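Local structure of Sfrice_029225 (Spodoptera frugiperda, 6I50) at residues V72-Y77 with I85-H90. The protein is a TNF-family ligand that probably acts as a cytokine by binding tumour necrosis factor receptors. Sequence-based numbering, arbitrary orientation.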
ATOM      1  N   VAL A  72       4.856   7.931   2.777  1.00  8.95           N
ATOM      2  CA  VAL A  72       3.731   8.713   2.272  1.00  7.58           C
ATOM      3  C   VAL A  72       2.794   7.746   1.564  1.00 11.90           C
ATOM      4  O   VAL A  72       3.251   6.911   0.780  1.00  9.99           O
ATOM      5  CB  VAL A  72       4.195   9.823   1.308  1.00 11.16           C
ATOM      6  CG1 VAL A  72       3.006  10.626   0.800  1.00  9.36           C
ATOM      7  CG2 VAL A  72       5.210  10.740   1.994  1.00 14.29           C
ATOM      8  N   TYR A  73       1.496   7.846   1.836  1.00 10.56           N
ATOM      9  CA  TYR A  73       0.539   6.971   1.171  1.00  9.06           C
ATOM     10  C   TYR A  73      -0.679   7.783   0.748  1.00  8.59           C
ATOM     11  O   TYR A  73      -1.054   8.762   1.402  1.00  9.03           O
ATOM     12  CB  TYR A  73       0.131   5.786   2.069  1.00  8.75           C
ATOM     13  CG  TYR A  73      -0.459   6.194   3.399  1.00 11.94           C
ATOM     14  CD1 TYR A  73      -1.816   6.499   3.511  1.00 13.92           C
ATOM     15  CD2 TYR A  73       0.335   6.278   4.541  1.00 11.33           C
ATOM     16  CE1 TYR A  73      -2.360   6.895   4.723  1.00 10.50           C
ATOM     17  CE2 TYR A  73      -0.206   6.663   5.763  1.00 11.89           C
ATOM     18  CZ  TYR A  73      -1.554   6.968   5.844  1.00 13.10           C
ATOM     19  OH  TYR A  73      -2.089   7.355   7.047  1.00 13.80           O
ATOM     20  N   VAL A  74      -1.272   7.381  -0.372  1.00  7.70           N
ATOM     21  CA  VAL A  74      -2.412   8.074  -0.959  1.00  8.54           C
ATOM     22  C   VAL A  74      -3.384   7.039  -1.501  1.00  6.26           C
ATOM     23  O   VAL A  74      -2.973   6.063  -2.140  1.00  9.20           O
ATOM     24  CB  VAL A  74      -1.977   9.028  -2.092  1.00  9.43           C
ATOM     25  CG1 VAL A  74      -3.190   9.617  -2.801  1.00 10.27           C
ATOM     26  CG2 VAL A  74      -1.060  10.132  -1.572  1.00 13.11           C
ATOM     27  N   GLN A  75      -4.677   7.261  -1.269  1.00  9.80           N
ATOM     28  CA  GLN A  75      -5.720   6.497  -1.944  1.00  9.64           C
ATOM     29  C   GLN A  75      -6.795   7.445  -2.452  1.00  8.93           C
ATOM     30  O   GLN A  75      -7.321   8.263  -1.689  1.00 10.53           O
ATOM     31  CB  GLN A  75      -6.356   5.456  -1.022  1.00  7.74           C
ATOM     32  CG  GLN A  75      -7.479   4.675  -1.700  1.00 10.23           C
ATOM     33  CD  GLN A  75      -7.831   3.415  -0.945  1.00  9.93           C
ATOM     34  OE1 GLN A  75      -7.004   2.511  -0.812  1.00 12.43           O
ATOM     35  NE2 GLN A  75      -9.069   3.338  -0.452  1.00  8.81           N
ATOM     36  N   ILE A  76      -7.110   7.343  -3.738  1.00  9.13           N
ATOM     37  CA  ILE A  76      -8.249   8.037  -4.328  1.00 11.88           C
ATOM     38  C   ILE A  76      -9.241   6.975  -4.772  1.00  9.39           C
ATOM     39  O   ILE A  76      -8.890   6.067  -5.538  1.00 10.63           O
ATOM     40  CB  ILE A  76      -7.836   8.935  -5.505  1.00  9.86           C
ATOM     41  CG1 ILE A  76      -6.795   9.975  -5.055  1.00 10.65           C
ATOM     42  CG2 ILE A  76      -9.056   9.624  -6.103  1.00 10.88           C
ATOM     43  CD1 ILE A  76      -7.286  10.927  -3.976  1.00 11.15           C
ATOM     44  N   TYR A  77     -10.473   7.084  -4.291  1.00 10.97           N
ATOM     45  CA  TYR A  77     -11.536   6.142  -4.632  1.00 12.73           C
ATOM     46  C   TYR A  77     -12.368   6.776  -5.742  1.00 16.22           C
ATOM     47  O   TYR A  77     -13.148   7.699  -5.497  1.00 13.99           O
ATOM     48  CB  TYR A  77     -12.365   5.829  -3.391  1.00 13.06           C
ATOM     49  CG  TYR A  77     -13.321   4.660  -3.495  1.00  9.54           C
ATOM     50  CD1 TYR A  77     -14.454   4.728  -4.295  1.00 12.34           C
ATOM     51  CD2 TYR A  77     -13.121   3.512  -2.740  1.00 14.90           C
ATOM     52  CE1 TYR A  77     -15.341   3.672  -4.367  1.00 18.43           C
ATOM     53  CE2 TYR A  77     -14.007   2.450  -2.807  1.00 14.07           C
ATOM     54  CZ  TYR A  77     -15.112   2.539  -3.616  1.00 21.36           C
ATOM     55  OH  TYR A  77     -15.999   1.489  -3.686  1.00 29.86           O
ATOM     56  N   ILE A  85      -8.303   5.922 -14.936  1.00 15.49           N
ATOM     57  CA  ILE A  85      -8.238   6.860 -13.827  1.00 14.67           C
ATOM     58  C   ILE A  85      -6.820   6.807 -13.277  1.00 17.11           C
ATOM     59  O   ILE A  85      -6.218   5.729 -13.188  1.00 18.44           O
ATOM     60  CB  ILE A  85      -9.289   6.546 -12.741  1.00 16.75           C
ATOM     61  CG1 ILE A  85      -9.291   5.060 -12.379  1.00 28.97           C
ATOM     62  CG2 ILE A  85     -10.680   6.937 -13.225  1.00 15.79           C
ATOM     63  CD1 ILE A  85      -8.491   4.724 -11.144  1.00 36.83           C
ATOM     64  N   SER A  86      -6.273   7.973 -12.949  1.00 17.67           N
ATOM     65  CA  SER A  86      -4.890   8.037 -12.504  1.00 14.23           C
ATOM     66  C   SER A  86      -4.687   9.327 -11.728  1.00 16.46           C
ATOM     67  O   SER A  86      -5.277  10.359 -12.064  1.00 16.12           O
ATOM     68  CB  SER A  86      -3.927   7.953 -13.698  1.00 13.66           C
ATOM     69  OG  SER A  86      -2.572   8.066 -13.291  1.00 15.78           O
ATOM     70  N   TRP A  87      -3.867   9.257 -10.685  1.00  7.93           N
ATOM     71  CA  TRP A  87      -3.484  10.445  -9.935  1.00 10.38           C
ATOM     72  C   TRP A  87      -1.968  10.551  -9.837  1.00 15.49           C
ATOM     73  O   TRP A  87      -1.232   9.567 -10.003  1.00 11.52           O
ATOM     74  CB  TRP A  87      -4.110  10.472  -8.523  1.00 11.21           C
ATOM     75  CG  TRP A  87      -3.802   9.307  -7.616  1.00 10.28           C
ATOM     76  CD1 TRP A  87      -4.646   8.287  -7.286  1.00  9.10           C
ATOM     77  CD2 TRP A  87      -2.593   9.084  -6.876  1.00 11.11           C
ATOM     78  NE1 TRP A  87      -4.034   7.429  -6.396  1.00 11.49           N
ATOM     79  CE2 TRP A  87      -2.771   7.893  -6.131  1.00 10.28           C
ATOM     80  CE3 TRP A  87      -1.376   9.766  -6.777  1.00 11.11           C
ATOM     81  CZ2 TRP A  87      -1.775   7.371  -5.309  1.00  8.64           C
ATOM     82  CZ3 TRP A  87      -0.387   9.244  -5.960  1.00 12.47           C
ATOM     83  CH2 TRP A  87      -0.591   8.055  -5.240  1.00  9.50           C
ATOM     84  N   VAL A  88      -1.513  11.776  -9.569  1.00  9.51           N
ATOM     85  CA  VAL A  88      -0.105  12.078  -9.334  1.00 10.43           C
ATOM     86  C   VAL A  88       0.014  12.862  -8.035  1.00 11.27           C
ATOM     87  O   VAL A  88      -0.859  13.668  -7.697  1.00 12.03           O
ATOM     88  CB  VAL A  88       0.531  12.869 -10.499  1.00  9.73           C
ATOM     89  CG1 VAL A  88       0.798  11.941 -11.679  1.00 12.84           C
ATOM     90  CG2 VAL A  88      -0.358  14.023 -10.908  1.00 11.54           C
ATOM     91  N   LEU A  89       1.097  12.613  -7.303  1.00  9.55           N
ATOM     92  CA  LEU A  89       1.418  13.354  -6.094  1.00  8.73           C
ATOM     93  C   LEU A  89       2.432  14.430  -6.465  1.00 11.91           C
ATOM     94  O   LEU A  89       3.543  14.108  -6.884  1.00 11.65           O
ATOM     95  CB  LEU A  89       1.986  12.410  -5.031  1.00  9.76           C
ATOM     96  CG  LEU A  89       2.402  13.088  -3.727  1.00 10.52           C
ATOM     97  CD1 LEU A  89       1.186  13.662  -3.015  1.00 10.43           C
ATOM     98  CD2 LEU A  89       3.150  12.129  -2.812  1.00 11.21           C
ATOM     99  N   HIS A  90       2.045  15.699  -6.328  1.00 11.25           N
ATOM    100  CA  HIS A  90       2.883  16.825  -6.727  1.00  8.64           C
ATOM    101  C   HIS A  90       3.537  17.470  -5.514  1.00 10.65           C
ATOM    102  O   HIS A  90       2.859  17.798  -4.538  1.00 13.67           O
ATOM    103  CB  HIS A  90       2.061  17.874  -7.473  1.00 12.09           C
ATOM    104  CG  HIS A  90       1.742  17.492  -8.883  1.00 18.30           C
ATOM    105  ND1 HIS A  90       0.597  17.909  -9.527  1.00 19.79           N
ATOM    106  CD2 HIS A  90       2.423  16.733  -9.775  1.00 19.47           C
ATOM    107  CE1 HIS A  90       0.586  17.424 -10.756  1.00 20.31           C
ATOM    108  NE2 HIS A  90       1.682  16.706 -10.931  1.00 18.76           N
TER
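Val74 lies over one face of the Trp87 indole, its CG1 3.8 Å from the centroid of the six-membered ring and 16° off the ring normal, a CH-pi contact. Val74 CB lies 3.6 Å from Trp87 CH2, at the far rim of the benzene ring, so a compact beta-branched residue suits a place where the broad ring comes close to the backbone. Trp87 can lie this way because its CG sits between the backbone N and the carbonyl carbon (chi1 58°), which sends the indole across to strand 68-80. The pyrrole part meets Ile76: Ile76 CG1 comes obliquely to Trp87 CD1, 3.5 Å away. The buried indole N-H is satisfied: NE1 hydrogen-bonds to the carbonyl oxygen of Cys121, a residue disulfide-linked to Cys105, on which the Trp87 side chain also packs. A leucine in place of Trp87 would probably leave the Cys121 carbonyl without its indole partner and uncover Val74 CG1. Beyond the ring, Leu89 CD2 meets Val72 CG1 at 3.9 Å, two branched aliphatic chains filling the core with methyl groups. On the outward side of strand 68-80, Tyr73 and Gln75 instead turn to a second subunit, where Tyr73 OH hydrogen-bonds to Ala126 N and Gln75 OE1 to Ser123 OG of that chain. Segments 72-77 and 85-90 run at 150°, their axes 8.7 Å apart at closest approach, in different sheets, and meet here mainly through their side chains; this is the face-to-face core packing of the TNF jelly-roll beta sandwich, whose inner sheet builds the trimer.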